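Local coordinates for fibronectin type III domain-containing protein (Simiduia agarivorans, PDB 6P2K) that is a family 74 glycoside hydrolase built of two tandem seven-bladed beta-propellers, probably the catalytic part of a longer protein, and probably cleaves beta-glucan-type polysaccharides such as xyloglucan, at residues N165-V170 against W210-A215; W648-S653 against I703-Y708. All coordinates share one frame; numbering follows the deposited sequence.

Contact 1: N165-V170 against W210-A215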
loop_
_atom_site.group_PDB
_atom_site.type_symbol
_atom_site.label_atom_id
_atom_site.label_comp_id
_atom_site.label_asym_id
_atom_site.label_seq_id
_atom_site.Cartn_x
_atom_site.Cartn_y
_atom_site.Cartn_z
ATOM N N ASN B 165 -32.766 -55.414 5.636
ATOM C CA ASN B 165 -32.717 -54.126 6.319
ATOM C C ASN B 165 -34.117 -53.547 6.485
ATOM O O ASN B 165 -34.843 -53.368 5.504
ATOM C CB ASN B 165 -31.828 -53.164 5.529
ATOM C CG ASN B 165 -31.432 -51.936 6.325
ATOM O OD1 ASN B 165 -31.775 -51.801 7.498
ATOM N ND2 ASN B 165 -30.701 -51.032 5.684
ATOM N N VAL B 166 -34.499 -53.267 7.730
ATOM C CA VAL B 166 -35.767 -52.616 8.040
ATOM C C VAL B 166 -35.494 -51.144 8.307
ATOM O O VAL B 166 -34.581 -50.800 9.069
ATOM C CB VAL B 166 -36.463 -53.273 9.244
ATOM C CG1 VAL B 166 -37.732 -52.511 9.598
ATOM C CG2 VAL B 166 -36.777 -54.729 8.943
ATOM N N TYR B 167 -36.283 -50.271 7.683
ATOM C CA TYR B 167 -36.068 -48.835 7.778
ATOM C C TYR B 167 -37.005 -48.145 8.761
ATOM O O TYR B 167 -36.567 -47.250 9.491
ATOM C CB TYR B 167 -36.203 -48.194 6.394
ATOM C CG TYR B 167 -35.119 -48.631 5.436
ATOM C CD1 TYR B 167 -33.812 -48.182 5.584
ATOM C CD2 TYR B 167 -35.397 -49.502 4.389
ATOM C CE1 TYR B 167 -32.816 -48.582 4.713
ATOM C CE2 TYR B 167 -34.406 -49.908 3.511
ATOM C CZ TYR B 167 -33.118 -49.447 3.678
ATOM O OH TYR B 167 -32.128 -49.846 2.810
ATOM N N SER B 168 -38.279 -48.533 8.816
ATOM C CA SER B 168 -39.192 -47.900 9.756
ATOM C C SER B 168 -40.257 -48.888 10.212
ATOM O O SER B 168 -40.548 -49.885 9.544
ATOM C CB SER B 168 -39.845 -46.645 9.156
ATOM O OG SER B 168 -40.086 -46.797 7.770
ATOM N N VAL B 169 -40.827 -48.589 11.379
ATOM C CA VAL B 169 -41.889 -49.369 12.006
ATOM C C VAL B 169 -42.862 -48.373 12.621
ATOM O O VAL B 169 -42.479 -47.601 13.507
ATOM C CB VAL B 169 -41.349 -50.325 13.087
ATOM C CG1 VAL B 169 -42.493 -50.918 13.894
ATOM C CG2 VAL B 169 -40.497 -51.423 12.465
ATOM N N VAL B 170 -44.111 -48.374 12.156
ATOM C CA VAL B 170 -45.071 -47.342 12.529
ATOM C C VAL B 170 -46.401 -47.983 12.904
ATOM O O VAL B 170 -46.953 -48.781 12.137
ATOM C CB VAL B 170 -45.260 -46.312 11.398
ATOM C CG1 VAL B 170 -45.578 -47.009 10.083
ATOM C CG2 VAL B 170 -46.347 -45.310 11.765
ATOM N N TRP B 210 -37.796 -52.681 -3.339
ATOM C CA TRP B 210 -37.317 -52.305 -2.016
ATOM C C TRP B 210 -37.972 -51.015 -1.545
ATOM O O TRP B 210 -37.927 -49.994 -2.237
ATOM C CB TRP B 210 -35.798 -52.144 -2.030
ATOM C CG TRP B 210 -35.070 -53.427 -2.263
ATOM C CD1 TRP B 210 -35.617 -54.631 -2.596
ATOM C CD2 TRP B 210 -33.655 -53.635 -2.189
ATOM N NE1 TRP B 210 -34.633 -55.580 -2.726
ATOM C CE2 TRP B 210 -33.418 -54.994 -2.483
ATOM C CE3 TRP B 210 -32.566 -52.806 -1.901
ATOM C CZ2 TRP B 210 -32.139 -55.542 -2.499
ATOM C CZ3 TRP B 210 -31.295 -53.354 -1.915
ATOM C CH2 TRP B 210 -31.093 -54.709 -2.213
ATOM N N ASN B 211 -38.578 -51.063 -0.363
ATOM C CA ASN B 211 -39.110 -49.868 0.272
ATOM C C ASN B 211 -38.036 -49.217 1.133
ATOM O O ASN B 211 -37.318 -49.898 1.872
ATOM C CB ASN B 211 -40.330 -50.194 1.131
ATOM C CG ASN B 211 -40.758 -49.022 1.989
ATOM O OD1 ASN B 211 -40.504 -48.990 3.193
ATOM N ND2 ASN B 211 -41.396 -48.039 1.367
ATOM N N LYS B 212 -37.931 -47.894 1.032
ATOM C CA LYS B 212 -36.944 -47.121 1.778
ATOM C C LYS B 212 -37.606 -46.280 2.864
ATOM O O LYS B 212 -37.262 -45.116 3.072
ATOM C CB LYS B 212 -36.128 -46.238 0.838
ATOM C CG LYS B 212 -35.349 -47.018 -0.208
ATOM C CD LYS B 212 -34.379 -47.993 0.447
ATOM C CE LYS B 212 -33.560 -48.749 -0.590
ATOM N NZ LYS B 212 -32.473 -49.551 0.037
ATOM N N GLY B 213 -38.555 -46.863 3.569
ATOM C CA GLY B 213 -39.239 -46.171 4.640
ATOM C C GLY B 213 -40.707 -45.963 4.334
ATOM O O GLY B 213 -41.115 -45.818 3.178
ATOM N N ILE B 214 -41.521 -45.957 5.390
ATOM C CA ILE B 214 -42.954 -45.751 5.262
ATOM C C ILE B 214 -43.398 -44.705 6.270
ATOM O O ILE B 214 -42.720 -44.427 7.262
ATOM C CB ILE B 214 -43.768 -47.040 5.478
ATOM C CG1 ILE B 214 -43.478 -47.604 6.867
ATOM C CG2 ILE B 214 -43.461 -48.051 4.391
ATOM C CD1 ILE B 214 -44.026 -48.971 7.077
ATOM N N ALA B 215 -44.571 -44.139 6.006
ATOM C CA ALA B 215 -45.222 -43.218 6.918
ATOM C C ALA B 215 -46.714 -43.506 6.910
ATOM O O ALA B 215 -47.282 -43.847 5.870
ATOM C CB ALA B 215 -44.956 -41.758 6.535
#
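Two consecutive blades of a beta-propeller meet here through the first strand of each, with Tyr167, Ser168 and Val170 of strand 166-171 set against Lys212, Gly213 and Ile214 of strand 210-216. The strands run nearly parallel, at 19°, but belong to separate antiparallel sheets. Side chains bridge them. Lys212 and Tyr167 lie side by side and point the same way. Lys212 CD rests 3.6 Å from Tyr167 CE2, and Lys212 NZ donates to Tyr167 OH at 2.8 Å. Asn184 bonds to both polar tips, through OD1 to the amine and ND2 to the hydroxyl. Farther along, Ile214 N donates to Ser168 OG over 2.9 Å, and the bond is fairly straight at 162°. With chi1 at 35°, Ser168 OG lies between its own backbone N and carbonyl carbon, where it meets Ile214 N. Tyr167 and Ser168 form a classic beta bulge opposite Gly182. On the other strand, Asn211 OD1 accepts from Gly213 N in an Asx turn, while Asn211 ND2 donates to Gly213 O. Asn211 O also lies 3.2 Å from Tyr167 CD2. The apolar end of the contact is Val170 CG1, which lies 3.9 Å from Ile214 CG1.

Contact 2: W648-S653 against I703-Y708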
loop_
_atom_site.group_PDB
_atom_site.type_symbol
_atom_site.label_atom_id
_atom_site.label_comp_id
_atom_site.label_asym_id
_atom_site.label_seq_id
_atom_site.Cartn_x
_atom_site.Cartn_y
_atom_site.Cartn_z
ATOM N N TRP B 648 0.903 -54.973 18.632
ATOM C CA TRP B 648 1.707 -53.762 18.565
ATOM C C TRP B 648 2.363 -53.511 19.915
ATOM O O TRP B 648 1.771 -53.772 20.966
ATOM C CB TRP B 648 0.852 -52.563 18.163
ATOM C CG TRP B 648 0.438 -52.582 16.725
ATOM C CD1 TRP B 648 0.015 -53.663 16.007
ATOM C CD2 TRP B 648 0.407 -51.468 15.830
ATOM N NE1 TRP B 648 -0.280 -53.290 14.719
ATOM C CE2 TRP B 648 -0.049 -51.947 14.584
ATOM C CE3 TRP B 648 0.720 -50.111 15.959
ATOM C CZ2 TRP B 648 -0.193 -51.116 13.472
ATOM C CZ3 TRP B 648 0.572 -49.289 14.859
ATOM C CH2 TRP B 648 0.121 -49.794 13.629
ATOM N N GLN B 649 3.597 -53.013 19.880
ATOM C CA GLN B 649 4.386 -52.800 21.084
ATOM C C GLN B 649 5.127 -51.476 20.966
ATOM O O GLN B 649 5.242 -50.901 19.881
ATOM C CB GLN B 649 5.390 -53.943 21.310
ATOM C CG GLN B 649 4.797 -55.341 21.195
ATOM C CD GLN B 649 5.858 -56.430 21.117
ATOM O OE1 GLN B 649 5.792 -57.429 21.832
ATOM N NE2 GLN B 649 6.838 -56.239 20.241
ATOM N N ILE B 650 5.632 -50.996 22.100
ATOM C CA ILE B 650 6.514 -49.834 22.136
ATOM C C ILE B 650 7.941 -50.337 22.292
ATOM O O ILE B 650 8.272 -50.995 23.287
ATOM C CB ILE B 650 6.145 -48.865 23.270
ATOM C CG1 ILE B 650 4.703 -48.369 23.124
ATOM C CG2 ILE B 650 7.097 -47.677 23.265
ATOM C CD1 ILE B 650 4.497 -47.430 21.961
ATOM N N LEU B 651 8.781 -50.044 21.305
ATOM C CA LEU B 651 10.194 -50.394 21.341
ATOM C C LEU B 651 11.017 -49.121 21.451
ATOM O O LEU B 651 10.676 -48.097 20.850
ATOM C CB LEU B 651 10.610 -51.185 20.096
ATOM C CG LEU B 651 9.811 -52.448 19.760
ATOM C CD1 LEU B 651 10.543 -53.296 18.735
ATOM C CD2 LEU B 651 9.537 -53.257 21.009
ATOM N N LEU B 652 12.099 -49.189 22.220
ATOM C CA LEU B 652 12.936 -48.030 22.486
ATOM C C LEU B 652 14.378 -48.336 22.112
ATOM O O LEU B 652 14.860 -49.457 22.314
ATOM C CB LEU B 652 12.858 -47.611 23.959
ATOM C CG LEU B 652 13.284 -46.177 24.282
ATOM C CD1 LEU B 652 12.363 -45.180 23.599
ATOM C CD2 LEU B 652 13.305 -45.949 25.787
ATOM N N SER B 653 15.061 -47.329 21.569
ATOM C CA SER B 653 16.477 -47.419 21.257
ATOM C C SER B 653 17.146 -46.111 21.644
ATOM O O SER B 653 16.592 -45.031 21.411
ATOM C CB SER B 653 16.717 -47.697 19.765
ATOM O OG SER B 653 18.043 -47.342 19.395
ATOM N N ILE B 703 6.597 -40.504 27.520
ATOM C CA ILE B 703 6.197 -41.263 26.339
ATOM C C ILE B 703 4.722 -41.607 26.491
ATOM O O ILE B 703 4.270 -41.960 27.586
ATOM C CB ILE B 703 7.043 -42.543 26.167
ATOM C CG1 ILE B 703 8.519 -42.196 25.979
ATOM C CG2 ILE B 703 6.542 -43.374 24.993
ATOM C CD1 ILE B 703 9.450 -43.366 26.205
ATOM N N VAL B 704 3.965 -41.500 25.398
ATOM C CA VAL B 704 2.535 -41.777 25.409
ATOM C C VAL B 704 2.196 -42.694 24.240
ATOM O O VAL B 704 2.858 -42.675 23.199
ATOM C CB VAL B 704 1.700 -40.472 25.350
ATOM C CG1 VAL B 704 1.990 -39.706 24.065
ATOM C CG2 VAL B 704 0.205 -40.754 25.494
ATOM N N MET B 705 1.170 -43.522 24.430
ATOM C CA MET B 705 0.645 -44.378 23.374
ATOM C C MET B 705 -0.805 -44.707 23.702
ATOM O O MET B 705 -1.269 -44.502 24.827
ATOM C CB MET B 705 1.480 -45.654 23.212
ATOM C CG MET B 705 1.485 -46.568 24.431
ATOM S SD MET B 705 0.115 -47.747 24.443
ATOM C CE MET B 705 0.433 -48.655 22.933
ATOM N N SER B 706 -1.516 -45.238 22.707
ATOM C CA SER B 706 -2.927 -45.567 22.869
ATOM C C SER B 706 -3.252 -46.838 22.098
ATOM O O SER B 706 -2.997 -46.914 20.892
ATOM C CB SER B 706 -3.817 -44.412 22.395
ATOM O OG SER B 706 -5.143 -44.846 22.157
ATOM N N TYR B 707 -3.823 -47.822 22.793
ATOM C CA TYR B 707 -4.223 -49.087 22.180
ATOM C C TYR B 707 -5.656 -48.972 21.673
ATOM O O TYR B 707 -6.568 -48.642 22.440
ATOM C CB TYR B 707 -4.101 -50.235 23.179
ATOM C CG TYR B 707 -2.750 -50.913 23.181
ATOM C CD1 TYR B 707 -2.230 -51.470 22.020
ATOM C CD2 TYR B 707 -1.997 -51.003 24.347
ATOM C CE1 TYR B 707 -0.999 -52.095 22.015
ATOM C CE2 TYR B 707 -0.762 -51.626 24.353
ATOM C CZ TYR B 707 -0.268 -52.169 23.183
ATOM O OH TYR B 707 0.962 -52.789 23.184
ATOM N N TYR B 708 -5.857 -49.265 20.389
ATOM C CA TYR B 708 -7.137 -49.004 19.741
ATOM C C TYR B 708 -7.276 -49.907 18.524
ATOM O O TYR B 708 -6.351 -49.997 17.711
ATOM C CB TYR B 708 -7.229 -47.526 19.343
ATOM C CG TYR B 708 -8.418 -47.164 18.490
ATOM C CD1 TYR B 708 -9.679 -47.007 19.052
ATOM C CD2 TYR B 708 -8.277 -46.956 17.125
ATOM C CE1 TYR B 708 -10.768 -46.663 18.272
ATOM C CE2 TYR B 708 -9.359 -46.609 16.340
ATOM C CZ TYR B 708 -10.600 -46.466 16.916
ATOM O OH TYR B 708 -11.680 -46.128 16.131
#
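Tyr707 reaches across to the backbone of Trp648 and makes the one hydrogen bond between 648-653 and 703-708. Its OH donates to Trp648 O at 2.6 Å. The oxygen lies at the edge of the Tyr707 ring, near its plane. The donor is tilted 29° from the carbonyl plane of Trp648. Trp648 CB also approaches Tyr707 CE1, but the indole itself leads away from this strand and packs edge-to-face with Phe634.

The strands come from two beta-propeller blades that follow each other in the chain. Strand 648-653 is the third of its four-stranded sheet, and strand 702-709 is the second of the next. They pack face to face and nearly antiparallel, at 166°, with their axes 9.2 Å apart. Side chains fill the interval between the sheets.

The apolar contacts follow the strands. Ile650 CD1 meets Met705 CB at 3.7 Å, and Ile650 CG1 meets Met705 CG at 3.9 Å. Leu652 CD1 and Ile703 CD1 make a looser contact at 4.3 Å. Phe634 and Phe664 of the blade that holds 648-653 also touch Met705.

A CH-pi contact lies within strand 702-709. The Met705 chain is bent at chi2 and again at chi3 (60°), where the second bend places CE. That methyl sits 3.4 Å above the plane of the Tyr707 ring, over its centre. Phe690 meets the same ring in an edge-to-face stack.

How the contacts relate
Both contacts join one propeller blade to the next, contact 1 through equivalent strands and contact 2 through strands of different rank. Their centres are 46 Å apart, on opposite sides of the chain's centre, and their nearest atoms are about 22 Å apart. This fits a place in different propellers of the tandem pair, which is probable for the two. Contact 1 closes before contact 2 opens along the chain. Contact 1 lies nearer a metal site: the Tyr167 side chain is about 11 Å from a bound zinc ion held by Gln16 and Asp124, and about 9 Å from the Asp124 side chain. Contact 2 lies away from the known zinc sites.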